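Local coordinates for KLLA0C04147p (Kluyveromyces lactis, PDB 5H2D), which binds ergosterol in the pocket of its oxysterol-binding-protein-related (ORD) domain, the part in this chain, and probably transfers sterols between membranes, at residues K50-K55 and M60-S65; R75-L80 and V335-P340; Y131-K136 and T331-T336; V226-H231 and C237-K242; K255-V258 and G264-W267. All coordinates share one frame; numbering follows the deposited sequence.

Contact 1: K50-K55 and M60-S65; sequences KSMVGK and MTLPVS
Where Met52 meets Met60 there is no ring, carboxylate or guanidinium, and the flat groups that matter are two peptide carbonyls. The CE methyl of Met60 lies over the face of the Lys55 carbonyl, 3.6 Å from Lys55 O; equally near Met52 O, it sits beyond the oxygen end of that carbonyl, moderately tilted from its plane. Met60 runs straight beyond CG (chi3 -179°), which brings its terminal methyl up against the turn of residues 52 to 55. Met52 comes slantwise against this rod, its SD 3.9 Å from Met60 CG. A bend about its last torsion (chi3 -61°) leaves the Met52 methyl CE 3.8 Å from Thr61 O and also beside Leu62 CD2. Lys55 adds only the root of its side chain, CB lying 3.8 Å from Met60 CE, while NZ makes a weak hydrogen bond to Val53 O. An alanine at Met60 has no methyl to lay against the two carbonyls, and is likely to leave a gap beside Met52 and Lys55 CB. Met60 also packs on Leu49 of helix 45-49 and on Phe173 of strand 161-173. Leu62 touches the bound ergosterol, placing this largely surface-lying contact at one margin of the pocket. The turn itself is type II, closed by a hydrogen bond of 3.2 Å from Lys55 N to Met52 O, with glycine at its third position, Gly54, where phi is positive.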
# COMPACT_ATOMS: atom_id res chain seq x y z
N LYS A 50 -27.70 1.01 -6.67
CA LYS A 50 -28.80 1.97 -6.72
C LYS A 50 -29.63 1.94 -5.45
O LYS A 50 -30.30 2.94 -5.12
CB LYS A 50 -29.70 1.69 -7.93
CG LYS A 50 -30.53 0.43 -7.84
CD LYS A 50 -31.29 0.18 -9.14
CE LYS A 50 -32.01 -1.16 -9.11
NZ LYS A 50 -32.61 -1.50 -10.42
N SER A 51 -29.64 0.82 -4.73
CA SER A 51 -30.42 0.67 -3.51
C SER A 51 -29.62 1.02 -2.26
O SER A 51 -30.11 0.81 -1.14
CB SER A 51 -30.95 -0.77 -3.40
OG SER A 51 -29.93 -1.71 -3.12
N MET A 52 -28.41 1.56 -2.41
CA MET A 52 -27.54 1.82 -1.26
C MET A 52 -26.86 3.17 -1.40
O MET A 52 -25.69 3.35 -1.03
CB MET A 52 -26.51 0.69 -1.10
CG MET A 52 -27.17 -0.64 -0.80
SD MET A 52 -26.02 -2.00 -0.55
CE MET A 52 -25.21 -2.01 -2.14
N VAL A 53 -27.59 4.15 -1.92
CA VAL A 53 -27.02 5.47 -2.12
C VAL A 53 -26.65 6.09 -0.77
O VAL A 53 -27.39 5.96 0.22
CB VAL A 53 -27.99 6.36 -2.91
CG1 VAL A 53 -27.36 7.71 -3.18
CG2 VAL A 53 -28.37 5.67 -4.22
N GLY A 54 -25.50 6.75 -0.73
CA GLY A 54 -25.01 7.38 0.48
C GLY A 54 -24.28 6.46 1.45
O GLY A 54 -23.82 6.95 2.49
N LYS A 55 -24.15 5.17 1.14
CA LYS A 55 -23.51 4.24 2.06
C LYS A 55 -21.99 4.20 1.86
O LYS A 55 -21.46 4.57 0.81
CB LYS A 55 -24.07 2.82 1.92
CG LYS A 55 -25.38 2.57 2.66
CD LYS A 55 -26.52 3.32 1.99
CE LYS A 55 -27.88 2.92 2.58
NZ LYS A 55 -29.00 3.37 1.70
N MET A 60 -22.01 -1.67 3.10
CA MET A 60 -22.71 -2.28 1.98
C MET A 60 -22.54 -3.79 2.00
O MET A 60 -21.49 -4.31 2.37
CB MET A 60 -22.18 -1.75 0.66
CG MET A 60 -22.58 -0.33 0.34
SD MET A 60 -21.83 0.16 -1.22
CE MET A 60 -22.40 1.85 -1.37
N THR A 61 -23.58 -4.49 1.57
CA THR A 61 -23.50 -5.90 1.25
C THR A 61 -23.44 -6.05 -0.26
O THR A 61 -24.30 -5.51 -0.98
CB THR A 61 -24.69 -6.67 1.82
OG1 THR A 61 -25.83 -5.80 1.90
CG2 THR A 61 -24.35 -7.20 3.21
N LEU A 62 -22.43 -6.76 -0.74
CA LEU A 62 -22.19 -6.84 -2.17
C LEU A 62 -22.14 -8.28 -2.62
O LEU A 62 -21.73 -9.17 -1.85
CB LEU A 62 -20.87 -6.14 -2.54
CG LEU A 62 -20.80 -4.67 -2.14
CD1 LEU A 62 -19.37 -4.18 -2.13
CD2 LEU A 62 -21.64 -3.81 -3.09
N PRO A 63 -22.57 -8.56 -3.84
CA PRO A 63 -22.37 -9.90 -4.40
C PRO A 63 -20.89 -10.17 -4.60
O PRO A 63 -20.07 -9.25 -4.65
CB PRO A 63 -23.11 -9.84 -5.74
CG PRO A 63 -23.00 -8.39 -6.13
CD PRO A 63 -23.11 -7.62 -4.84
N VAL A 64 -20.55 -11.46 -4.71
CA VAL A 64 -19.15 -11.84 -4.79
C VAL A 64 -18.48 -11.27 -6.04
O VAL A 64 -17.26 -11.10 -6.06
CB VAL A 64 -19.00 -13.37 -4.73
CG1 VAL A 64 -19.53 -14.01 -5.99
CG2 VAL A 64 -17.54 -13.74 -4.50
N SER A 65 -19.26 -10.98 -7.09
CA SER A 65 -18.71 -10.33 -8.27
C SER A 65 -18.02 -9.01 -7.95
O SER A 65 -17.17 -8.56 -8.72
CB SER A 65 -19.83 -10.09 -9.30
OG SER A 65 -20.40 -11.33 -9.70

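Contact 2: R75-L80 and V335-P340; sequences RVAEDL and VTLNAP. With ERG (ergosterol), chain B.
Leu337 packs on Ala77 and Glu78 in a small, buried, apolar contact between the segment 75-80, where helix 72-77 passes into a 3-10 turn, and helix 332-337. The two branches of the leucine divide the work: CD1 lies 3.8 Å from Glu78 CG, crossing that side chain at a slant, and CD2 reaches to 4.3 Å from Ala77 CB. Glu78 therefore offers its methylene to the leucine and keeps its carboxylate for charge, OE2 forming a salt bridge of 3.2 Å with Arg75 NE while OE1 pairs with Arg116. Phe129 of strand 128-133 packs on both Ala77 and Leu337. Helix 72-77 lies between helix 332-337, met through Leu337, and the sterol pocket of the OSBP-related domain, where Arg75 and Asp79 face ergosterol. Bent at chi2 (-54°) and chi3, Arg75 curls its guanidinium against the two angular methyls of the sterol, NH1 3.7 Å from ERG C18 and NH2 3.7 Å from ERG C19, with Glu68 as a further salt-bridge partner of NH1. A leucine in its place would probably cost Glu68 a positive partner, Glu78 one of its two, and the C18 and C19 methyls the guanidinium packed against them. One turn on, Asp79 OD1 comes within 3.1 Å of the sterol hydroxyl O1. Its other oxygen, OD2, forms a salt bridge with Lys205, whose NZ is itself hydrogen-bonded to ergosterol.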
# COMPACT_ATOMS: atom_id res chain seq x y z
N ARG A 75 -3.75 -4.93 0.16
CA ARG A 75 -3.74 -3.84 -0.82
C ARG A 75 -2.74 -2.77 -0.43
O ARG A 75 -2.09 -2.17 -1.30
CB ARG A 75 -5.14 -3.23 -0.95
CG ARG A 75 -6.17 -4.16 -1.53
CD ARG A 75 -5.75 -4.78 -2.87
NE ARG A 75 -5.66 -3.78 -3.93
CZ ARG A 75 -6.67 -3.45 -4.74
NH1 ARG A 75 -7.84 -4.06 -4.64
NH2 ARG A 75 -6.47 -2.52 -5.67
N VAL A 76 -2.62 -2.48 0.87
CA VAL A 76 -1.63 -1.49 1.31
C VAL A 76 -0.21 -1.99 1.07
O VAL A 76 0.68 -1.20 0.74
CB VAL A 76 -1.88 -1.14 2.79
CG1 VAL A 76 -0.75 -0.27 3.31
CG2 VAL A 76 -3.23 -0.41 2.93
N ALA A 77 0.03 -3.30 1.18
CA ALA A 77 1.34 -3.84 0.85
C ALA A 77 1.69 -3.67 -0.62
O ALA A 77 2.88 -3.70 -0.97
CB ALA A 77 1.42 -5.32 1.24
N GLU A 78 0.70 -3.50 -1.50
CA GLU A 78 1.00 -3.25 -2.90
C GLU A 78 1.69 -1.90 -3.12
O GLU A 78 2.17 -1.64 -4.23
CB GLU A 78 -0.28 -3.36 -3.75
CG GLU A 78 -0.83 -4.80 -3.74
CD GLU A 78 -2.03 -5.03 -4.66
OE1 GLU A 78 -1.95 -4.72 -5.87
OE2 GLU A 78 -3.06 -5.55 -4.17
N ASP A 79 1.78 -1.05 -2.09
CA ASP A 79 2.66 0.12 -2.15
C ASP A 79 4.07 -0.28 -2.51
O ASP A 79 4.83 0.52 -3.08
CB ASP A 79 2.75 0.85 -0.80
CG ASP A 79 1.51 1.63 -0.42
OD1 ASP A 79 0.63 1.89 -1.27
OD2 ASP A 79 1.46 1.99 0.79
N LEU A 80 4.45 -1.51 -2.18
CA LEU A 80 5.84 -1.95 -2.29
C LEU A 80 6.18 -2.60 -3.61
O LEU A 80 7.32 -3.06 -3.77
CB LEU A 80 6.14 -2.93 -1.15
CG LEU A 80 5.90 -2.35 0.24
CD1 LEU A 80 6.27 -3.36 1.30
CD2 LEU A 80 6.69 -1.04 0.41
N VAL A 335 -0.65 -11.62 -6.42
CA VAL A 335 -0.75 -13.07 -6.28
C VAL A 335 0.21 -13.59 -5.21
O VAL A 335 -0.09 -14.60 -4.55
CB VAL A 335 -0.51 -13.74 -7.65
CG1 VAL A 335 -0.27 -15.25 -7.48
CG2 VAL A 335 -1.72 -13.53 -8.54
N THR A 336 1.34 -12.91 -4.98
CA THR A 336 2.28 -13.41 -3.98
C THR A 336 1.82 -13.19 -2.54
O THR A 336 2.36 -13.83 -1.63
CB THR A 336 3.67 -12.78 -4.14
OG1 THR A 336 3.66 -11.41 -3.68
CG2 THR A 336 4.17 -12.86 -5.58
N LEU A 337 0.85 -12.30 -2.31
CA LEU A 337 0.66 -11.76 -0.97
C LEU A 337 -0.10 -12.72 -0.06
O LEU A 337 0.29 -12.92 1.10
CB LEU A 337 -0.07 -10.43 -1.05
CG LEU A 337 0.73 -9.30 -1.70
CD1 LEU A 337 -0.14 -8.06 -1.89
CD2 LEU A 337 1.97 -8.97 -0.91
N ASN A 338 -1.21 -13.28 -0.54
CA ASN A 338 -2.02 -14.17 0.28
C ASN A 338 -1.63 -15.63 0.12
O ASN A 338 -2.47 -16.52 0.32
CB ASN A 338 -3.51 -13.99 -0.04
CG ASN A 338 -4.40 -14.43 1.11
OD1 ASN A 338 -4.09 -14.16 2.26
ND2 ASN A 338 -5.49 -15.15 0.80
N ALA A 339 -0.38 -15.91 -0.21
CA ALA A 339 0.07 -17.28 -0.46
C ALA A 339 0.31 -18.01 0.86
O ALA A 339 1.12 -17.54 1.67
CB ALA A 339 1.35 -17.29 -1.28
N PRO A 340 -0.35 -19.15 1.11
CA PRO A 340 -0.09 -19.94 2.34
C PRO A 340 1.14 -20.82 2.16
O PRO A 340 1.06 -22.06 2.12
CB PRO A 340 -1.39 -20.74 2.48
CG PRO A 340 -1.79 -21.01 1.06
CD PRO A 340 -1.41 -19.75 0.28
C1 ERG B . -5.31 2.57 -3.30
C2 ERG B . -3.83 2.47 -2.93
C3 ERG B . -3.74 2.62 -1.43
C4 ERG B . -4.54 1.53 -0.73
C5 ERG B . -5.89 1.45 -1.21
C6 ERG B . -6.89 1.05 -0.33
C7 ERG B . -8.23 0.88 -0.72
C8 ERG B . -8.61 1.09 -2.05
C9 ERG B . -7.68 1.70 -2.93
C10 ERG B . -6.17 1.52 -2.60
C11 ERG B . -7.98 1.47 -4.47
C12 ERG B . -9.48 1.50 -4.80
C13 ERG B . -10.19 0.50 -3.87
C14 ERG B . -10.01 1.05 -2.45
C15 ERG B . -10.95 0.18 -1.64
C16 ERG B . -12.17 -0.02 -2.59
C17 ERG B . -11.72 0.57 -3.95
C18 ERG B . -9.69 -0.95 -4.05
C19 ERG B . -5.77 0.10 -3.10
C20 ERG B . -12.44 -0.19 -5.09
C21 ERG B . -12.02 0.24 -6.49
C22 ERG B . -13.93 0.09 -4.91
C23 ERG B . -14.87 -1.01 -4.53
C24 ERG B . -16.35 -0.70 -4.32
C25 ERG B . -17.18 -1.82 -4.96
C26 ERG B . -16.88 -1.85 -6.46
C27 ERG B . -18.69 -1.60 -4.79
C28 ERG B . -16.57 -0.62 -2.82
O1 ERG B . -2.33 2.58 -1.00

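Contact 3: Y131-K136 and T331-T336; sequences YSRPDK and TKFAVT
Tyr131 and Phe333 present their rings to each other at a steep slant, planes 76° apart and centroids separated by 5.7 Å. They touch most closely by carbons at Tyr131 CE2 and Phe333 CZ, 3.9 Å apart. The phenol oxygen of Tyr131, OH, 3.6 Å from Phe333 CE1, donates a hydrogen bond of 2.7 Å to Thr336 OG1; the tyrosine and threonine side chains cross at about a right angle. Thr336 OG1 lies between its own backbone N and carbonyl carbon (chi1 73°), a rotation that points the hydroxyl back along the helix so that it donates in turn to Phe333 O. That carbonyl also receives Thr336 N. The contact thus fastens strand 128-133 of the antiparallel beta barrel of the OSBP-related domain to helix 332-337, whose start is marked by Thr331 as N-cap, its OG1 accepting from Ala334 N. Arg133 begins the relay on the strand side: NH1 donates to Tyr131 OH at 3.0 Å, close to the guanidinium plane, and meets the Phe333 ring at its edge, 3.7 Å from CE1. The guanidinium is held in orientation by Asp135, gripped side-on by NE and NH2, each at 2.9 Å from one carboxylate oxygen (OD1 and OD2 respectively) and both nearly in plane.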
# COMPACT_ATOMS: atom_id res chain seq x y z
N TYR A 131 4.91 -9.67 5.43
CA TYR A 131 5.43 -10.02 4.11
C TYR A 131 6.88 -9.57 4.04
O TYR A 131 7.17 -8.37 4.10
CB TYR A 131 4.59 -9.36 3.01
CG TYR A 131 4.96 -9.65 1.57
CD1 TYR A 131 4.52 -10.82 0.95
CD2 TYR A 131 5.68 -8.73 0.82
CE1 TYR A 131 4.82 -11.07 -0.38
CE2 TYR A 131 5.98 -8.97 -0.52
CZ TYR A 131 5.55 -10.14 -1.11
OH TYR A 131 5.84 -10.37 -2.43
N SER A 132 7.80 -10.52 3.93
CA SER A 132 9.21 -10.20 3.78
C SER A 132 9.71 -10.70 2.44
O SER A 132 9.20 -11.69 1.89
CB SER A 132 10.04 -10.82 4.91
OG SER A 132 9.64 -10.30 6.17
N ARG A 133 10.70 -9.99 1.89
CA ARG A 133 11.27 -10.34 0.60
C ARG A 133 12.77 -10.49 0.79
O ARG A 133 13.52 -9.50 0.74
CB ARG A 133 10.92 -9.30 -0.46
CG ARG A 133 9.47 -9.39 -0.94
CD ARG A 133 9.20 -10.62 -1.78
NE ARG A 133 9.94 -10.54 -3.04
CZ ARG A 133 9.43 -10.12 -4.19
NH1 ARG A 133 8.15 -9.74 -4.27
NH2 ARG A 133 10.20 -10.06 -5.27
N PRO A 134 13.25 -11.71 1.03
CA PRO A 134 14.70 -11.91 1.18
C PRO A 134 15.49 -11.37 0.00
O PRO A 134 16.59 -10.82 0.18
CB PRO A 134 14.84 -13.43 1.30
CG PRO A 134 13.49 -13.91 1.77
CD PRO A 134 12.49 -12.97 1.17
N ASP A 135 14.94 -11.50 -1.21
CA ASP A 135 15.62 -11.06 -2.42
C ASP A 135 15.73 -9.54 -2.51
O ASP A 135 16.55 -9.04 -3.29
CB ASP A 135 14.91 -11.61 -3.67
CG ASP A 135 13.43 -11.22 -3.73
OD1 ASP A 135 12.75 -11.26 -2.68
OD2 ASP A 135 12.95 -10.91 -4.84
N LYS A 136 14.91 -8.81 -1.76
CA LYS A 136 14.92 -7.35 -1.74
C LYS A 136 15.36 -6.78 -0.40
O LYS A 136 15.47 -5.56 -0.26
CB LYS A 136 13.52 -6.82 -2.08
CG LYS A 136 12.94 -7.34 -3.38
CD LYS A 136 13.85 -7.01 -4.56
CE LYS A 136 13.23 -7.44 -5.87
NZ LYS A 136 12.15 -6.52 -6.30
N THR A 331 -2.68 -8.68 -10.00
CA THR A 331 -1.33 -8.55 -10.54
C THR A 331 -0.46 -9.73 -10.10
O THR A 331 -0.78 -10.44 -9.15
CB THR A 331 -0.66 -7.26 -10.06
OG1 THR A 331 -0.56 -7.29 -8.63
CG2 THR A 331 -1.43 -6.02 -10.52
N LYS A 332 0.67 -9.90 -10.78
CA LYS A 332 1.65 -10.89 -10.32
C LYS A 332 2.04 -10.64 -8.87
O LYS A 332 2.10 -11.57 -8.06
CB LYS A 332 2.91 -10.85 -11.20
CG LYS A 332 2.79 -11.47 -12.57
CD LYS A 332 4.19 -11.89 -13.07
CE LYS A 332 4.61 -11.20 -14.36
NZ LYS A 332 4.88 -9.75 -14.18
N PHE A 333 2.33 -9.37 -8.54
CA PHE A 333 2.74 -9.07 -7.18
C PHE A 333 1.63 -9.40 -6.19
O PHE A 333 1.88 -9.99 -5.13
CB PHE A 333 3.13 -7.60 -7.06
CG PHE A 333 3.69 -7.23 -5.71
CD1 PHE A 333 5.01 -7.54 -5.38
CD2 PHE A 333 2.92 -6.53 -4.79
CE1 PHE A 333 5.52 -7.19 -4.15
CE2 PHE A 333 3.44 -6.19 -3.55
CZ PHE A 333 4.74 -6.50 -3.24
N ALA A 334 0.39 -9.04 -6.52
CA ALA A 334 -0.71 -9.32 -5.60
C ALA A 334 -0.89 -10.81 -5.39
O ALA A 334 -1.25 -11.23 -4.29
CB ALA A 334 -2.01 -8.68 -6.10
N VAL A 335 -0.65 -11.62 -6.42
CA VAL A 335 -0.75 -13.07 -6.28
C VAL A 335 0.21 -13.59 -5.21
O VAL A 335 -0.09 -14.60 -4.55
CB VAL A 335 -0.51 -13.74 -7.65
CG1 VAL A 335 -0.27 -15.25 -7.48
CG2 VAL A 335 -1.72 -13.53 -8.54
N THR A 336 1.34 -12.91 -4.98
CA THR A 336 2.28 -13.41 -3.98
C THR A 336 1.82 -13.19 -2.54
O THR A 336 2.36 -13.83 -1.63
CB THR A 336 3.67 -12.78 -4.14
OG1 THR A 336 3.66 -11.41 -3.68
CG2 THR A 336 4.17 -12.86 -5.58

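Contact 4: V226-H231 and C237-K242; sequences VKIVNH and CMIHFK
Ile228 and Ile239 share one first torsion, CG1 set opposite the carbonyl carbon (chi1 -53° and -49°), and this brings their CD1 methyls to 3.8 Å although the two residues are not directly paired. Val226 holds CG1 opposite its backbone N, which leaves CG2 to meet the ring of Phe241 obliquely, 4.1 Å from CE1. Opposite Val226 in the register stands Ile239, CB to CB 4.0 Å. Val226, Ile228, Cys237 and Ile239 share one face, and there Leu99, Ala103 and Thr106 of helix 95-108 pack on Ile228, Cys237 and Ile239. The backbone beneath is an antiparallel beta hairpin of strands 219-230 and 236-241, part of the antiparallel beta barrel of the OSBP-related domain. Val226 with Ile239 and Ile228 with Cys237 are its hydrogen-bonded pairs, four bonds in all, for instance 2.8 Å from Ile239 N to Val226 O and 3.0 Å from Ile228 N to Cys237 O. Between them Lys227 and Met238 form a non-hydrogen-bonded pair, with a CA-H...O contact of 3.3 Å from Lys227 CA to Cys237 O close by. On this other face the lysine is stretched out while Met238, bent at chi2 and chi3, folds its sulfur against that aliphatic rod, SD 3.8 Å from Lys227 CG. The lysine chain continues past the methionine sulfur to its ammonium.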
# COMPACT_ATOMS: atom_id res chain seq x y z
N VAL A 226 -0.83 15.74 -4.55
CA VAL A 226 -0.01 15.16 -3.51
C VAL A 226 1.20 16.06 -3.31
O VAL A 226 1.79 16.54 -4.29
CB VAL A 226 0.44 13.73 -3.88
CG1 VAL A 226 1.47 13.23 -2.87
CG2 VAL A 226 -0.76 12.81 -3.97
N LYS A 227 1.57 16.31 -2.05
CA LYS A 227 2.77 17.07 -1.74
C LYS A 227 3.68 16.24 -0.86
O LYS A 227 3.25 15.74 0.19
CB LYS A 227 2.43 18.40 -1.06
CG LYS A 227 3.65 19.22 -0.69
CD LYS A 227 3.29 20.62 -0.22
CE LYS A 227 4.53 21.37 0.22
NZ LYS A 227 4.22 22.79 0.60
N ILE A 228 4.92 16.07 -1.29
CA ILE A 228 5.94 15.35 -0.52
C ILE A 228 6.95 16.37 -0.04
O ILE A 228 7.45 17.18 -0.83
CB ILE A 228 6.62 14.27 -1.37
CG1 ILE A 228 5.57 13.36 -2.01
CG2 ILE A 228 7.63 13.51 -0.54
CD1 ILE A 228 6.19 12.43 -3.01
N VAL A 229 7.27 16.33 1.25
CA VAL A 229 8.25 17.24 1.82
C VAL A 229 9.38 16.44 2.45
O VAL A 229 9.15 15.44 3.13
CB VAL A 229 7.61 18.21 2.84
CG1 VAL A 229 6.58 19.08 2.14
CG2 VAL A 229 6.95 17.46 3.97
N ASN A 230 10.61 16.88 2.20
CA ASN A 230 11.78 16.34 2.87
C ASN A 230 12.02 17.21 4.10
O ASN A 230 12.43 18.37 3.97
CB ASN A 230 13.00 16.33 1.96
CG ASN A 230 14.23 15.76 2.63
OD1 ASN A 230 14.45 15.95 3.83
ND2 ASN A 230 15.04 15.04 1.87
N HIS A 231 11.77 16.65 5.29
CA HIS A 231 11.83 17.46 6.50
C HIS A 231 13.25 17.86 6.86
O HIS A 231 13.43 18.74 7.70
CB HIS A 231 11.19 16.72 7.66
CG HIS A 231 9.71 16.56 7.51
ND1 HIS A 231 8.80 17.43 8.08
CD2 HIS A 231 8.98 15.63 6.85
CE1 HIS A 231 7.57 17.04 7.77
NE2 HIS A 231 7.66 15.95 7.03
N CYS A 237 7.97 18.34 -3.39
CA CYS A 237 7.51 17.90 -4.70
C CYS A 237 5.99 18.00 -4.75
O CYS A 237 5.32 17.59 -3.80
CB CYS A 237 7.97 16.46 -5.00
SG CYS A 237 7.23 15.72 -6.47
N MET A 238 5.47 18.56 -5.83
CA MET A 238 4.04 18.63 -6.10
C MET A 238 3.69 17.61 -7.18
O MET A 238 4.33 17.59 -8.24
CB MET A 238 3.62 20.03 -6.55
CG MET A 238 4.09 21.16 -5.66
SD MET A 238 3.43 21.08 -4.00
CE MET A 238 1.68 20.82 -4.31
N ILE A 239 2.70 16.75 -6.90
CA ILE A 239 2.23 15.74 -7.84
C ILE A 239 0.76 15.98 -8.15
O ILE A 239 -0.04 16.23 -7.25
CB ILE A 239 2.42 14.32 -7.29
CG1 ILE A 239 3.84 14.15 -6.75
CG2 ILE A 239 2.04 13.29 -8.37
CD1 ILE A 239 4.13 12.75 -6.23
N HIS A 240 0.40 15.85 -9.42
CA HIS A 240 -0.97 16.11 -9.85
C HIS A 240 -1.50 14.89 -10.59
O HIS A 240 -1.06 14.62 -11.71
CB HIS A 240 -1.03 17.37 -10.72
CG HIS A 240 -0.10 18.45 -10.26
ND1 HIS A 240 -0.44 19.37 -9.29
CD2 HIS A 240 1.18 18.72 -10.60
CE1 HIS A 240 0.58 20.18 -9.07
NE2 HIS A 240 1.58 19.81 -9.85
N PHE A 241 -2.40 14.14 -9.94
CA PHE A 241 -3.17 13.08 -10.59
C PHE A 241 -4.41 13.72 -11.20
O PHE A 241 -5.28 14.21 -10.47
CB PHE A 241 -3.59 12.00 -9.60
CG PHE A 241 -2.45 11.14 -9.10
CD1 PHE A 241 -1.66 11.57 -8.04
CD2 PHE A 241 -2.24 9.88 -9.63
CE1 PHE A 241 -0.62 10.78 -7.56
CE2 PHE A 241 -1.22 9.07 -9.15
CZ PHE A 241 -0.41 9.52 -8.11
N LYS A 242 -4.50 13.70 -12.52
CA LYS A 242 -5.64 14.31 -13.18
C LYS A 242 -6.89 13.45 -13.00
O LYS A 242 -6.83 12.22 -13.11
CB LYS A 242 -5.33 14.52 -14.67
CG LYS A 242 -6.51 14.99 -15.51
CD LYS A 242 -6.12 16.15 -16.41
CE LYS A 242 -6.59 17.47 -15.81
NZ LYS A 242 -6.32 18.64 -16.71

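Contact 5: K255-V258 and G264-W267; sequences KGEV and GKEW
Val258 and the bulged pair Glu266-Trp267 hold the backbones of strands 255-258 and 265-267 together, with the axes of these short strand segments at 122°. Val258 N donates a straight bond of 2.8 Å to Trp267 O. In return Val258 O takes Glu266 N, also at 2.8 Å and nearly along the C=O axis, and more weakly Trp267 N at 3.4 Å, so one carbonyl faces two consecutive amides. Val258 and Trp267 lie side by side and point the same way, CB to CB 4.0 Å, and the valine CG1 comes within 4.1 Å of Trp267 CD1, meeting the indole obliquely. Further neighbours fix that indole: NE1 is hydrogen-bonded to Thr96, Lys281 makes a cation-pi contact with the ring, and Tyr310 meets it edge-to-face. Glu257 and Lys265 also run alongside each other, touching through Glu257 CG and Lys265 CE at 4.2 Å, yet their charged ends part company, Glu257 OE2 standing 6.1 Å from Lys265 NZ. Bent at chi2 (81°), the glutamate hydrogen-bonds His240 through OE1, and the ammonium binds the carbonyls of Ser287 and Glu289, so each polar end is supplied from outside the pair. Glu266 OE1 forms a salt bridge with Lys281. Leu99 and Leu100 of helix 95-108 pack on Val258. Two residues of one strand opposite one of the other, the first with near-helical backbone angles, make a classic beta bulge, set here at the start of the returning strand of the hairpin 253-259 and 265-272.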
# COMPACT_ATOMS: atom_id res chain seq x y z
N LYS A 255 1.58 14.21 -13.46
CA LYS A 255 2.72 15.09 -13.66
C LYS A 255 3.19 15.57 -12.30
O LYS A 255 2.41 15.65 -11.35
CB LYS A 255 2.41 16.33 -14.52
CG LYS A 255 1.27 16.19 -15.50
CD LYS A 255 1.10 17.48 -16.32
CE LYS A 255 0.91 18.70 -15.43
NZ LYS A 255 -0.41 18.69 -14.73
N GLY A 256 4.48 15.91 -12.21
CA GLY A 256 5.00 16.42 -10.96
C GLY A 256 6.17 17.35 -11.20
O GLY A 256 6.79 17.34 -12.27
N GLU A 257 6.48 18.14 -10.17
CA GLU A 257 7.59 19.08 -10.18
C GLU A 257 8.34 18.96 -8.86
O GLU A 257 7.71 18.93 -7.80
CB GLU A 257 7.10 20.52 -10.38
CG GLU A 257 6.20 20.71 -11.59
CD GLU A 257 4.74 20.32 -11.34
OE1 GLU A 257 4.22 20.58 -10.23
OE2 GLU A 257 4.13 19.73 -12.26
N VAL A 258 9.67 18.90 -8.93
CA VAL A 258 10.54 18.74 -7.76
C VAL A 258 11.31 20.04 -7.55
O VAL A 258 12.00 20.52 -8.47
CB VAL A 258 11.52 17.57 -7.93
CG1 VAL A 258 12.35 17.39 -6.68
CG2 VAL A 258 10.77 16.28 -8.27
N GLY A 264 13.66 26.57 -6.19
CA GLY A 264 14.17 26.34 -7.53
C GLY A 264 13.69 25.02 -8.10
O GLY A 264 13.87 23.97 -7.48
N LYS A 265 13.06 25.07 -9.27
CA LYS A 265 12.60 23.84 -9.92
C LYS A 265 13.80 23.05 -10.44
O LYS A 265 14.60 23.58 -11.21
CB LYS A 265 11.63 24.17 -11.05
CG LYS A 265 11.00 22.96 -11.71
CD LYS A 265 10.04 23.35 -12.83
CE LYS A 265 8.75 23.94 -12.28
NZ LYS A 265 7.86 24.41 -13.38
N GLU A 266 13.94 21.81 -9.99
CA GLU A 266 15.08 20.98 -10.35
C GLU A 266 14.74 19.86 -11.31
O GLU A 266 15.57 19.50 -12.15
CB GLU A 266 15.73 20.37 -9.10
CG GLU A 266 16.31 21.39 -8.12
CD GLU A 266 17.82 21.52 -8.26
OE1 GLU A 266 18.38 21.06 -9.29
OE2 GLU A 266 18.46 22.05 -7.32
N TRP A 267 13.54 19.30 -11.20
CA TRP A 267 13.12 18.16 -12.01
C TRP A 267 11.63 18.27 -12.27
O TRP A 267 10.88 18.81 -11.45
CB TRP A 267 13.42 16.82 -11.32
CG TRP A 267 14.81 16.64 -10.80
CD1 TRP A 267 15.28 16.99 -9.57
CD2 TRP A 267 15.91 16.04 -11.50
NE1 TRP A 267 16.61 16.65 -9.45
CE2 TRP A 267 17.02 16.07 -10.62
CE3 TRP A 267 16.07 15.48 -12.76
CZ2 TRP A 267 18.27 15.56 -10.98
CZ3 TRP A 267 17.30 14.98 -13.12
CH2 TRP A 267 18.39 15.02 -12.23

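Contacts 2 and 3 are neighbours, their centres 6 Å apart; both use helix 332-337, and Leu337 CD2 of the first rests 3.6 Å from Tyr131 CE1 of the second. Contacts 4 and 5, centred 10 Å apart, belong to adjoining strands of the barrel, where His240 NE2 of one reaches Glu257 OE1 of the other at 2.8 Å. Ergosterol relates the groups differently: contact 2 touches it through Arg75 and Asp79, contact 1 through Leu62, while the side chains of Phe241 in contact 4 and Phe333 in contact 3 stay about 9 and 11 Å away. Contacts 1 and 5 are the farthest apart, about 42 Å between centres.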